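Local coordinates for RagB/SusD domain protein (Flavobacterium johnsoniae, PDB 5J5U) that binds chitin as a SusD homolog and probably presents chitin chains at the outer membrane for uptake by a polysaccharide utilization system, at residues G18-T21 with F22-C26; K142-D145 with I146-F150; N245-S248 with Y249-S253; G290-G293 with P294-L298; I403-Q406 with L407-T410. All blocks are in the same frame, centred on the assembly; numbering follows the deposited sequence.

Contact 1 (G18-T21 with F22-C26); sequences GQLT and FTQLC
Gly-18 O receives the backbone N-H of Phe-22 at 2.9 Å, and CB of Phe-22 rests 3.4 Å from the same Gly-18 O. At Gln-19 one carbonyl serves two groups of Thr-23: the amide N bonds Gln-19 O nearly straight, with an N-H...O angle of 171°, while Thr-23 OG1 adds a weak bond at 3.3 Å to Gln-19 O. That hydroxyl can bend back to the preceding turn because it stands beside its own backbone N (chi1 -68°).

Leu-20 carries the main side-chain contact. Its CD1 lies 3.6 Å from Gln-24 NE2, and the leucine fork crosses the extended glutamine chain at a slant. These i to i+4 pairs belong to one alpha-helix, helix 16-29, one of the many helices of the SusD-like fold; Leu-20 and Gln-24 both lean on Met-107 of helix 98-119. Both ends of the Gln-24 amide are bonded beyond the helix, OE1 with Leu-172 N and NE2 with Asp-171 OD1. A leucine in its place would probably leave Leu-172 N and the Asp-171 carboxylate without these buried mates.

Thr-21 O accepts from Leu-25 N, and Thr-21 CG2 runs alongside Leu-25 CD1 at 3.9 Å, both side chains pointing the same way. The hydroxyl Thr-21 OG1 bonds Gly-170 O, while Leu-172 touches the side chains of both Thr-21 and Leu-25.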
loop_
_atom_site.group_PDB
_atom_site.type_symbol
_atom_site.label_atom_id
_atom_site.label_comp_id
_atom_site.label_asym_id
_atom_site.label_seq_id
_atom_site.Cartn_x
_atom_site.Cartn_y
_atom_site.Cartn_z
ATOM N N GLY A 18 -1.064 -24.545 7.877
ATOM C CA GLY A 18 -2.186 -24.357 6.979
ATOM C C GLY A 18 -2.835 -23.009 7.157
ATOM O O GLY A 18 -3.217 -22.341 6.186
ATOM N N GLN A 19 -2.949 -22.603 8.413
ATOM C CA GLN A 19 -3.560 -21.336 8.737
ATOM C C GLN A 19 -2.686 -20.180 8.247
ATOM O O GLN A 19 -3.196 -19.218 7.660
ATOM C CB GLN A 19 -3.829 -21.264 10.247
ATOM C CG GLN A 19 -5.161 -21.945 10.619
ATOM C CD GLN A 19 -5.529 -21.866 12.101
ATOM O OE1 GLN A 19 -4.665 -21.842 12.975
ATOM N NE2 GLN A 19 -6.822 -21.816 12.382
ATOM N N LEU A 20 -1.378 -20.289 8.450
ATOM C CA LEU A 20 -0.466 -19.253 8.003
ATOM C C LEU A 20 -0.590 -19.095 6.501
ATOM O O LEU A 20 -0.742 -17.979 6.020
ATOM C CB LEU A 20 0.984 -19.570 8.395
ATOM C CG LEU A 20 2.055 -18.577 7.900
ATOM C CD1 LEU A 20 1.686 -17.165 8.246
ATOM C CD2 LEU A 20 3.452 -18.892 8.428
ATOM N N THR A 21 -0.555 -20.220 5.776
ATOM C CA THR A 21 -0.657 -20.243 4.305
ATOM C C THR A 21 -1.966 -19.598 3.821
ATOM O O THR A 21 -1.986 -18.822 2.851
ATOM C CB THR A 21 -0.546 -21.714 3.749
ATOM O OG1 THR A 21 0.779 -22.227 3.959
ATOM C CG2 THR A 21 -0.871 -21.787 2.247
ATOM N N PHE A 22 -3.058 -19.926 4.508
ATOM C CA PHE A 22 -4.359 -19.351 4.188
ATOM C C PHE A 22 -4.338 -17.819 4.371
ATOM O O PHE A 22 -4.729 -17.080 3.471
ATOM C CB PHE A 22 -5.431 -19.987 5.059
ATOM C CG PHE A 22 -6.803 -19.463 4.820
ATOM C CD1 PHE A 22 -7.596 -20.001 3.818
ATOM C CD2 PHE A 22 -7.317 -18.446 5.607
ATOM C CE1 PHE A 22 -8.874 -19.526 3.601
ATOM C CE2 PHE A 22 -8.584 -17.975 5.395
ATOM C CZ PHE A 22 -9.369 -18.509 4.393
ATOM N N THR A 23 -3.853 -17.346 5.516
ATOM C CA THR A 23 -3.785 -15.918 5.761
ATOM C C THR A 23 -2.942 -15.180 4.733
ATOM O O THR A 23 -3.343 -14.125 4.202
ATOM C CB THR A 23 -3.226 -15.628 7.145
ATOM O OG1 THR A 23 -4.174 -16.070 8.120
ATOM C CG2 THR A 23 -3.008 -14.125 7.323
ATOM N N GLN A 24 -1.758 -15.725 4.476
ATOM C CA GLN A 24 -0.868 -15.148 3.485
ATOM C C GLN A 24 -1.562 -15.071 2.123
ATOM O O GLN A 24 -1.483 -14.045 1.442
ATOM C CB GLN A 24 0.428 -15.933 3.401
ATOM C CG GLN A 24 1.314 -15.716 4.614
ATOM C CD GLN A 24 2.664 -16.383 4.473
ATOM O OE1 GLN A 24 2.875 -17.176 3.557
ATOM N NE2 GLN A 24 3.585 -16.074 5.388
ATOM N N LEU A 25 -2.290 -16.119 1.759
ATOM C CA LEU A 25 -3.001 -16.103 0.491
ATOM C C LEU A 25 -4.187 -15.095 0.502
ATOM O O LEU A 25 -4.479 -14.463 -0.508
ATOM C CB LEU A 25 -3.470 -17.528 0.137
ATOM C CG LEU A 25 -2.380 -18.415 -0.518
ATOM C CD1 LEU A 25 -2.762 -19.905 -0.603
ATOM C CD2 LEU A 25 -1.989 -17.876 -1.902
ATOM N N CYS A 26 -4.834 -14.909 1.648
ATOM C CA CYS A 26 -5.910 -13.936 1.771
ATOM C C CYS A 26 -5.394 -12.490 1.578
ATOM O O CYS A 26 -6.098 -11.621 1.053
ATOM C CB CYS A 26 -6.595 -14.075 3.133
ATOM S SG CYS A 26 -7.839 -15.402 3.271
#

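Contact 2 (K142-D145 with I146-F150); sequences KQQD and IYNSF
Lys-142 O accepts the backbone N-H of Ile-146 at 3.0 Å. The next three carbonyls are used in step: Gln-143 O by Tyr-147 N, Gln-144 O by Asn-148 N and Asp-145 O by Ser-149 N. Gln-144 O has a second donor, a water 2.9 Å away, which also gives a weak bond to Asn-148 OD1 and so bridges backbone and side chain across one turn.

These are the first two turns of helix 143-160 in the SusD-like fold, with Lys-142 at the N-cap position. Among the amides of this helix start, Gln-143 N donates to Asp-121 OD1, and Asp-145 N makes a weak bond back to Lys-142 O.

Gln-143 and Tyr-147 form the buried side-chain pair. CG of Gln-143 is anti to its own N (chi1 -176°), which lays it alongside the ring, 3.9 Å from Tyr-147 CD1; the amide and ring planes stand 74° apart. Beyond this contact both ends of the amide are satisfied, OE1 by Trp-481 N and NE2 by Thr-116 OG1. Tyr-147 OH bonds Asp-117 OD1. A phenylalanine at this position would probably leave Asp-117 OD1 without its hydroxyl mate. Phe-150 CD2 lies 4.1 Å above the plane of the Tyr-147 ring, over its centre, while the ring of Trp-481 meets Tyr-147 with the planes about 70° apart.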
loop_
_atom_site.group_PDB
_atom_site.type_symbol
_atom_site.label_atom_id
_atom_site.label_comp_id
_atom_site.label_asym_id
_atom_site.label_seq_id
_atom_site.Cartn_x
_atom_site.Cartn_y
_atom_site.Cartn_z
ATOM N N LYS A 142 -8.318 2.612 20.552
ATOM C CA LYS A 142 -7.781 3.850 20.024
ATOM C C LYS A 142 -6.568 3.547 19.137
ATOM O O LYS A 142 -5.682 2.759 19.515
ATOM C CB LYS A 142 -7.399 4.799 21.155
ATOM C CG LYS A 142 -8.572 5.332 21.940
ATOM C CD LYS A 142 -8.113 6.020 23.214
ATOM C CE LYS A 142 -7.187 7.209 22.927
ATOM N NZ LYS A 142 -7.217 8.242 24.015
ATOM N N GLN A 143 -6.526 4.189 17.967
ATOM C CA GLN A 143 -5.460 3.927 16.995
ATOM C C GLN A 143 -4.071 4.111 17.610
ATOM O O GLN A 143 -3.169 3.316 17.348
ATOM C CB GLN A 143 -5.610 4.821 15.752
ATOM C CG GLN A 143 -4.567 4.520 14.659
ATOM C CD GLN A 143 -4.733 5.371 13.399
ATOM O OE1 GLN A 143 -4.554 6.598 13.429
ATOM N NE2 GLN A 143 -5.051 4.717 12.280
ATOM N N GLN A 144 -3.917 5.103 18.477
ATOM C CA GLN A 144 -2.631 5.313 19.152
ATOM C C GLN A 144 -2.175 4.047 19.912
ATOM O O GLN A 144 -1.006 3.636 19.830
ATOM C CB GLN A 144 -2.708 6.506 20.108
ATOM C CG GLN A 144 -1.461 6.695 20.971
ATOM C CD GLN A 144 -1.485 7.982 21.773
ATOM O OE1 GLN A 144 -2.534 8.405 22.248
ATOM N NE2 GLN A 144 -0.324 8.598 21.941
ATOM N N ASP A 145 -3.100 3.434 20.640
ATOM C CA ASP A 145 -2.790 2.210 21.376
ATOM C C ASP A 145 -2.527 1.052 20.408
ATOM O O ASP A 145 -1.677 0.203 20.672
ATOM C CB ASP A 145 -3.922 1.855 22.370
ATOM C CG ASP A 145 -4.155 2.955 23.403
ATOM O OD1 ASP A 145 -3.169 3.596 23.789
ATOM O OD2 ASP A 145 -5.299 3.188 23.833
ATOM N N ILE A 146 -3.256 1.012 19.297
ATOM C CA ILE A 146 -3.068 -0.054 18.318
ATOM C C ILE A 146 -1.642 0.027 17.824
ATOM O O ILE A 146 -0.947 -0.976 17.720
ATOM C CB ILE A 146 -4.051 0.041 17.111
ATOM C CG1 ILE A 146 -5.515 -0.131 17.552
ATOM C CG2 ILE A 146 -3.720 -1.005 16.062
ATOM C CD1 ILE A 146 -6.525 -0.154 16.395
ATOM N N TYR A 147 -1.200 1.238 17.547
ATOM C CA TYR A 147 0.157 1.461 17.075
ATOM C C TYR A 147 1.259 1.148 18.116
ATOM O O TYR A 147 2.311 0.598 17.745
ATOM C CB TYR A 147 0.291 2.901 16.577
ATOM C CG TYR A 147 0.147 2.997 15.083
ATOM C CD1 TYR A 147 -1.102 2.843 14.458
ATOM C CD2 TYR A 147 1.265 3.196 14.281
ATOM C CE1 TYR A 147 -1.225 2.933 13.077
ATOM C CE2 TYR A 147 1.153 3.275 12.915
ATOM C CZ TYR A 147 -0.086 3.145 12.314
ATOM O OH TYR A 147 -0.137 3.215 10.949
ATOM N N ASN A 148 1.046 1.513 19.387
ATOM C CA ASN A 148 1.995 1.120 20.444
ATOM C C ASN A 148 2.077 -0.406 20.530
ATOM O O ASN A 148 3.154 -0.983 20.724
ATOM C CB ASN A 148 1.602 1.688 21.813
ATOM C CG ASN A 148 1.891 3.173 21.935
ATOM O OD1 ASN A 148 2.786 3.695 21.264
ATOM N ND2 ASN A 148 1.125 3.868 22.781
ATOM N N SER A 149 0.930 -1.059 20.392
ATOM C CA SER A 149 0.885 -2.518 20.411
ATOM C C SER A 149 1.632 -3.111 19.176
ATOM O O SER A 149 2.376 -4.108 19.293
ATOM C CB SER A 149 -0.571 -2.980 20.508
ATOM O OG SER A 149 -0.718 -4.353 20.246
ATOM N N PHE A 150 1.494 -2.465 18.017
ATOM C CA PHE A 150 2.282 -2.841 16.823
ATOM C C PHE A 150 3.787 -2.797 17.113
ATOM O O PHE A 150 4.526 -3.747 16.822
ATOM C CB PHE A 150 2.001 -1.904 15.634
ATOM C CG PHE A 150 0.655 -2.092 14.975
ATOM C CD1 PHE A 150 -0.092 -3.238 15.177
ATOM C CD2 PHE A 150 0.147 -1.106 14.135
ATOM C CE1 PHE A 150 -1.313 -3.396 14.567
ATOM C CE2 PHE A 150 -1.090 -1.259 13.526
ATOM C CZ PHE A 150 -1.809 -2.402 13.727
HETATM O O HOH W 1 1.320 5.207 19.086
#

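Contact 3 (N245-S248 with Y249-S253); sequences NGLS and YGFIS
Leu-247 and Phe-251 meet one turn apart on helix 246-253, a short alpha-helix opened by an asparagine N-cap. CG of Leu-247 lies 3.7 Å from Phe-251 CE2, and its CD1 sits over one ring face, 4.1 Å above the plane and displaced toward the rim. The leucine reaches this place with CG trans to the backbone N (chi1 175°), the phenylalanine with CG beside its own N (chi1 -79°). Around the pair, Leu-39 of helix 31-45 touches both side chains.

The backbone holds the spacing: Phe-251 N bonds Leu-247 O at 2.9 Å. Gly-246 O accepts from Gly-250 N and also lies in the plane of the Tyr-249 ring, at its edge.

Further out, Asn-245 fixes the helix start. Its OD1 takes the N-H of Ser-248 at 2.8 Å, although that donor stands 38° out of the amide plane. Asn-245 ND2 bonds Thr-330 O and Ser-248 OG bonds Leu-327 O, tying this first turn to a neighbouring loop. At the other end Ser-253 OG lies 3.5 Å above the Tyr-249 ring centre. Ser-253 OG donates to Tyr-249 O at 2.6 Å, and the backbone N of the same serine reaches that oxygen from the opposite face.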
loop_
_atom_site.group_PDB
_atom_site.type_symbol
_atom_site.label_atom_id
_atom_site.label_comp_id
_atom_site.label_asym_id
_atom_site.label_seq_id
_atom_site.Cartn_x
_atom_site.Cartn_y
_atom_site.Cartn_z
ATOM N N ASN A 245 -3.880 -13.621 -8.209
ATOM C CA ASN A 245 -3.706 -12.241 -7.760
ATOM C C ASN A 245 -5.072 -11.545 -7.734
ATOM O O ASN A 245 -5.751 -11.455 -8.752
ATOM C CB ASN A 245 -2.687 -11.513 -8.679
ATOM C CG ASN A 245 -2.420 -10.048 -8.276
ATOM O OD1 ASN A 245 -3.353 -9.247 -8.179
ATOM N ND2 ASN A 245 -1.140 -9.688 -8.093
ATOM N N GLY A 246 -5.501 -11.100 -6.555
ATOM C CA GLY A 246 -6.779 -10.400 -6.419
ATOM C C GLY A 246 -6.852 -9.065 -7.157
ATOM O O GLY A 246 -7.894 -8.664 -7.697
ATOM N N LEU A 247 -5.726 -8.364 -7.177
ATOM C CA LEU A 247 -5.665 -7.071 -7.853
ATOM C C LEU A 247 -5.894 -7.261 -9.356
ATOM O O LEU A 247 -6.643 -6.491 -9.981
ATOM C CB LEU A 247 -4.328 -6.375 -7.595
ATOM C CG LEU A 247 -4.156 -5.083 -8.381
ATOM C CD1 LEU A 247 -5.239 -4.083 -8.021
ATOM C CD2 LEU A 247 -2.756 -4.476 -8.169
ATOM N N SER A 248 -5.281 -8.301 -9.923
ATOM C CA SER A 248 -5.507 -8.595 -11.334
ATOM C C SER A 248 -6.962 -8.959 -11.544
ATOM O O SER A 248 -7.575 -8.541 -12.509
ATOM C CB SER A 248 -4.613 -9.734 -11.828
ATOM O OG SER A 248 -3.249 -9.430 -11.619
ATOM N N TYR A 249 -7.535 -9.690 -10.602
ATOM C CA TYR A 249 -8.964 -9.962 -10.667
ATOM C C TYR A 249 -9.741 -8.651 -10.854
ATOM O O TYR A 249 -10.663 -8.575 -11.669
ATOM C CB TYR A 249 -9.439 -10.691 -9.411
ATOM C CG TYR A 249 -10.941 -10.744 -9.282
ATOM C CD1 TYR A 249 -11.681 -11.643 -10.038
ATOM C CD2 TYR A 249 -11.617 -9.901 -8.406
ATOM C CE1 TYR A 249 -13.048 -11.706 -9.931
ATOM C CE2 TYR A 249 -12.995 -9.948 -8.295
ATOM C CZ TYR A 249 -13.703 -10.861 -9.064
ATOM O OH TYR A 249 -15.067 -10.938 -8.971
ATOM N N GLY A 250 -9.376 -7.619 -10.096
ATOM C CA GLY A 250 -10.023 -6.326 -10.289
ATOM C C GLY A 250 -9.768 -5.748 -11.686
ATOM O O GLY A 250 -10.686 -5.309 -12.360
ATOM N N PHE A 251 -8.505 -5.750 -12.109
ATOM C CA PHE A 251 -8.124 -5.318 -13.457
ATOM C C PHE A 251 -8.936 -6.004 -14.564
ATOM O O PHE A 251 -9.316 -5.363 -15.542
ATOM C CB PHE A 251 -6.631 -5.569 -13.686
ATOM C CG PHE A 251 -5.735 -4.532 -13.053
ATOM C CD1 PHE A 251 -6.095 -3.190 -13.051
ATOM C CD2 PHE A 251 -4.530 -4.897 -12.475
ATOM C CE1 PHE A 251 -5.262 -2.232 -12.472
ATOM C CE2 PHE A 251 -3.679 -3.943 -11.896
ATOM C CZ PHE A 251 -4.048 -2.616 -11.896
ATOM N N ILE A 252 -9.223 -7.293 -14.380
ATOM C CA ILE A 252 -9.936 -8.119 -15.367
ATOM C C ILE A 252 -11.453 -7.910 -15.278
ATOM O O ILE A 252 -12.135 -7.904 -16.292
ATOM C CB ILE A 252 -9.574 -9.615 -15.206
ATOM C CG1 ILE A 252 -8.109 -9.830 -15.583
ATOM C CG2 ILE A 252 -10.416 -10.502 -16.110
ATOM C CD1 ILE A 252 -7.512 -11.149 -15.106
ATOM N N SER A 253 -11.982 -7.685 -14.081
ATOM C CA SER A 253 -13.415 -7.406 -13.960
ATOM C C SER A 253 -13.761 -5.981 -14.420
ATOM O O SER A 253 -14.916 -5.680 -14.677
ATOM C CB SER A 253 -13.881 -7.628 -12.533
ATOM O OG SER A 253 -13.245 -8.774 -12.020
#

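Contact 4 (G290-G293 with P294-L298); sequences GPIG and PGEEL
Ile-292 and Gly-293 meet Glu-296 to Leu-298 across a type II beta turn in a surface loop; the centre of the contact lies about 35 Å from the centre of the chain. The turn runs from Gly-293 to Glu-296, with Pro-294 and Gly-295 at its corners. Gly-295 has phi 91°, where a side chain would press on the preceding carbonyl O. The closing bond, Glu-296 N to Gly-293 O, is weak at 3.4 Å.

Two waters reinforce it. One accepts from Gly-293 N and donates to Glu-296 OE1, 2.7 Å from each; the other donates to Gly-293 O and to Glu-296 O.

Apolar contact also joins the two arms of the turn. Ile-292 extends CG1 away from its backbone N (chi1 -175°), which carries CD1 across to Leu-298 CD2 at 3.8 Å and to within 3.6 Å of Glu-297 O. The isoleucine also passes over the extended Glu-296 chain, CD1 lying 3.9 Å from Glu-296 CG.

Lys-283 forms a salt bridge with Glu-296 OE2 and a hydrogen bond to Glu-297 O, while Ser-286 OG bonds Glu-296 OE1. Backbone bonds join Ile-292 to Thr-284 and Leu-298 to Lys-283 in this loop between strands 280-281 and 320-321, the two pairing antiparallel.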
loop_
_atom_site.group_PDB
_atom_site.type_symbol
_atom_site.label_atom_id
_atom_site.label_comp_id
_atom_site.label_asym_id
_atom_site.label_seq_id
_atom_site.Cartn_x
_atom_site.Cartn_y
_atom_site.Cartn_z
ATOM N N GLY A 290 -8.226 8.075 -35.398
ATOM C CA GLY A 290 -7.486 7.201 -36.290
ATOM C C GLY A 290 -6.164 6.730 -35.716
ATOM O O GLY A 290 -5.794 7.110 -34.605
ATOM N N PRO A 291 -5.441 5.892 -36.472
ATOM C CA PRO A 291 -4.153 5.380 -35.984
ATOM C C PRO A 291 -3.140 6.498 -35.728
ATOM O O PRO A 291 -3.209 7.567 -36.333
ATOM C CB PRO A 291 -3.697 4.450 -37.115
ATOM C CG PRO A 291 -4.975 4.041 -37.799
ATOM C CD PRO A 291 -5.827 5.280 -37.756
ATOM N N ILE A 292 -2.210 6.249 -34.820
ATOM C CA ILE A 292 -1.299 7.291 -34.385
ATOM C C ILE A 292 -0.122 7.412 -35.362
ATOM O O ILE A 292 0.383 6.410 -35.858
ATOM C CB ILE A 292 -0.796 7.025 -32.940
ATOM C CG1 ILE A 292 0.057 8.196 -32.442
ATOM C CG2 ILE A 292 -0.040 5.684 -32.845
ATOM C CD1 ILE A 292 0.296 8.202 -30.950
ATOM N N GLY A 293 0.260 8.649 -35.674
ATOM C CA GLY A 293 1.318 8.925 -36.633
ATOM C C GLY A 293 2.656 9.323 -36.034
ATOM O O GLY A 293 2.766 9.531 -34.826
ATOM N N PRO A 294 3.695 9.422 -36.879
ATOM C CA PRO A 294 5.010 9.818 -36.360
ATOM C C PRO A 294 4.976 11.185 -35.666
ATOM O O PRO A 294 4.261 12.100 -36.074
ATOM C CB PRO A 294 5.893 9.859 -37.621
ATOM C CG PRO A 294 5.190 8.964 -38.608
ATOM C CD PRO A 294 3.723 9.158 -38.329
ATOM N N GLY A 295 5.778 11.325 -34.624
ATOM C CA GLY A 295 5.852 12.589 -33.924
ATOM C C GLY A 295 4.889 12.744 -32.759
ATOM O O GLY A 295 5.248 13.383 -31.774
ATOM N N GLU A 296 3.693 12.155 -32.838
ATOM C CA GLU A 296 2.730 12.331 -31.745
ATOM C C GLU A 296 3.151 11.528 -30.530
ATOM O O GLU A 296 3.498 10.350 -30.649
ATOM C CB GLU A 296 1.304 11.924 -32.140
ATOM C CG GLU A 296 0.304 12.057 -30.955
ATOM C CD GLU A 296 -1.162 11.935 -31.363
ATOM O OE1 GLU A 296 -1.439 11.947 -32.592
ATOM O OE2 GLU A 296 -2.039 11.827 -30.452
ATOM N N GLU A 297 3.108 12.187 -29.371
ATOM C CA GLU A 297 3.431 11.576 -28.084
ATOM C C GLU A 297 2.736 10.244 -27.921
ATOM O O GLU A 297 1.527 10.121 -28.149
ATOM C CB GLU A 297 3.031 12.500 -26.931
ATOM C CG GLU A 297 3.288 11.900 -25.566
ATOM C CD GLU A 297 4.737 11.532 -25.369
ATOM O OE1 GLU A 297 5.582 12.437 -25.459
ATOM O OE2 GLU A 297 5.037 10.337 -25.132
ATOM N N LEU A 298 3.523 9.253 -27.535
ATOM C CA LEU A 298 3.069 7.874 -27.401
ATOM C C LEU A 298 2.583 7.557 -25.985
ATOM O O LEU A 298 1.870 6.572 -25.782
ATOM C CB LEU A 298 4.218 6.931 -27.781
ATOM C CG LEU A 298 4.483 6.700 -29.279
ATOM C CD1 LEU A 298 5.667 5.791 -29.476
ATOM C CD2 LEU A 298 3.270 6.073 -29.949
HETATM O O HOH W 2 -0.683 11.150 -35.056
HETATM O O HOH W 3 4.046 8.325 -32.751
#

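Contact 5 (I403-Q406 with L407-T410); sequences IGTQ and LWIT
Ile-403 and Leu-407 lie side by side one turn apart on helix 399-410, an alpha-helix of the SusD-like fold whose residues here are all buried. This is the apolar part of the contact: Ile-403 CG2 and Leu-407 CD1 lie 3.9 Å apart, with the side chains pointing the same way. Helix 337-349 covers both, through Ala-345 on Ile-403 and Leu-342 on Leu-407.

Backbone hydrogen bonds form the second group. Leu-407 N reaches Ile-403 O at 2.9 Å, and Trp-408 N reaches Gly-404 O. Ile-409 N divides itself between Thr-405 O, at an N-H...O angle of 139°, and a weak bond to Gln-406 O, while Thr-410 N bonds Gln-406 O at 2.8 Å.

Contact with the indole comes at its edge. Thr-405 O lies in the ring plane, 3.8 Å from Trp-408 CE3. The tryptophan swings away from the first segment, CG trans to its own N (chi1 173°), and NE1 donates to Val-46 O; its ring also meets that of His-48, with the planes about 35° apart.

Side-chain polar atoms are joined through water. Gln-406 is bent at chi2, which turns OE1 along the helix towards Thr-410; OE1 also accepts from Arg-275 NH2, and Thr-410 OG1 bonds Ser-338 OG. The bridging water lies 2.8 Å from Gln-406 OE1, to which it donates, and 3.0 Å from Thr-410 OG1.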
loop_
_atom_site.group_PDB
_atom_site.type_symbol
_atom_site.label_atom_id
_atom_site.label_comp_id
_atom_site.label_asym_id
_atom_site.label_seq_id
_atom_site.Cartn_x
_atom_site.Cartn_y
_atom_site.Cartn_z
ATOM N N ILE A 403 10.533 12.624 -2.013
ATOM C CA ILE A 403 10.435 11.350 -1.296
ATOM C C ILE A 403 9.003 10.799 -1.334
ATOM O O ILE A 403 8.789 9.602 -1.578
ATOM C CB ILE A 403 10.900 11.498 0.187
ATOM C CG1 ILE A 403 12.403 11.757 0.248
ATOM C CG2 ILE A 403 10.579 10.237 1.002
ATOM C CD1 ILE A 403 12.910 12.011 1.626
ATOM N N GLY A 404 8.039 11.683 -1.095
ATOM C CA GLY A 404 6.634 11.328 -1.187
ATOM C C GLY A 404 6.255 10.843 -2.574
ATOM O O GLY A 404 5.576 9.818 -2.711
ATOM N N THR A 405 6.718 11.568 -3.597
ATOM C CA THR A 405 6.429 11.212 -4.984
ATOM C C THR A 405 7.034 9.853 -5.350
ATOM O O THR A 405 6.371 8.985 -5.979
ATOM C CB THR A 405 6.953 12.301 -5.941
ATOM O OG1 THR A 405 6.508 13.585 -5.487
ATOM C CG2 THR A 405 6.459 12.067 -7.366
ATOM N N GLN A 406 8.281 9.645 -4.933
ATOM C CA GLN A 406 8.923 8.364 -5.195
ATOM C C GLN A 406 8.194 7.209 -4.480
ATOM O O GLN A 406 7.982 6.151 -5.066
ATOM C CB GLN A 406 10.404 8.400 -4.789
ATOM C CG GLN A 406 11.268 9.208 -5.728
ATOM C CD GLN A 406 11.201 8.717 -7.164
ATOM O OE1 GLN A 406 10.995 7.527 -7.426
ATOM N NE2 GLN A 406 11.351 9.638 -8.103
ATOM N N LEU A 407 7.823 7.401 -3.217
ATOM C CA LEU A 407 7.072 6.365 -2.499
ATOM C C LEU A 407 5.729 6.075 -3.183
ATOM O O LEU A 407 5.297 4.938 -3.298
ATOM C CB LEU A 407 6.834 6.784 -1.039
ATOM C CG LEU A 407 7.990 6.568 -0.060
ATOM C CD1 LEU A 407 7.825 7.466 1.156
ATOM C CD2 LEU A 407 8.085 5.114 0.355
ATOM N N TRP A 408 5.089 7.137 -3.641
ATOM C CA TRP A 408 3.830 7.056 -4.356
ATOM C C TRP A 408 4.004 6.204 -5.615
ATOM O O TRP A 408 3.092 5.461 -6.012
ATOM C CB TRP A 408 3.335 8.479 -4.675
ATOM C CG TRP A 408 2.137 8.550 -5.541
ATOM C CD1 TRP A 408 0.863 8.194 -5.204
ATOM C CD2 TRP A 408 2.078 9.031 -6.888
ATOM N NE1 TRP A 408 0.016 8.407 -6.266
ATOM C CE2 TRP A 408 0.737 8.926 -7.310
ATOM C CE3 TRP A 408 3.027 9.550 -7.778
ATOM C CZ2 TRP A 408 0.324 9.314 -8.583
ATOM C CZ3 TRP A 408 2.616 9.934 -9.038
ATOM C CH2 TRP A 408 1.276 9.826 -9.428
ATOM N N ILE A 409 5.194 6.274 -6.216
ATOM C CA ILE A 409 5.476 5.426 -7.374
ATOM C C ILE A 409 5.775 3.999 -6.923
ATOM O O ILE A 409 5.286 3.032 -7.500
ATOM C CB ILE A 409 6.638 5.989 -8.220
ATOM C CG1 ILE A 409 6.207 7.327 -8.838
ATOM C CG2 ILE A 409 7.015 5.013 -9.327
ATOM C CD1 ILE A 409 7.262 8.013 -9.669
ATOM N N THR A 410 6.537 3.879 -5.852
ATOM C CA THR A 410 6.913 2.591 -5.292
ATOM C C THR A 410 5.693 1.801 -4.799
ATOM O O THR A 410 5.657 0.568 -4.935
ATOM C CB THR A 410 7.939 2.805 -4.150
ATOM O OG1 THR A 410 9.207 3.135 -4.736
ATOM C CG2 THR A 410 8.110 1.571 -3.295
HETATM O O HOH W 4 10.847 4.885 -6.508
#

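Overall arrangement
The five contacts follow one another in series from the N terminus; each joins adjoining segments, so none encloses or crosses another. Contact 1, on helix 16-29, and contact 2, at the start of helix 143-160, both pack on helix 98-119, though their nearest atoms are about 13 Å apart. The nearest atoms of contacts 1 and 3 are about 7 Å apart, and contact 3 sets helix 246-253 against helix 31-45. Contact 4 closes the tight turn of a protruding loop between strands 280-281 and 320-321, its centre about 53 Å from that of contact 2. Contact 5, nearest the chain centre, joins helices 262-270, 337-349 and 357-371, across that centre from contact 1.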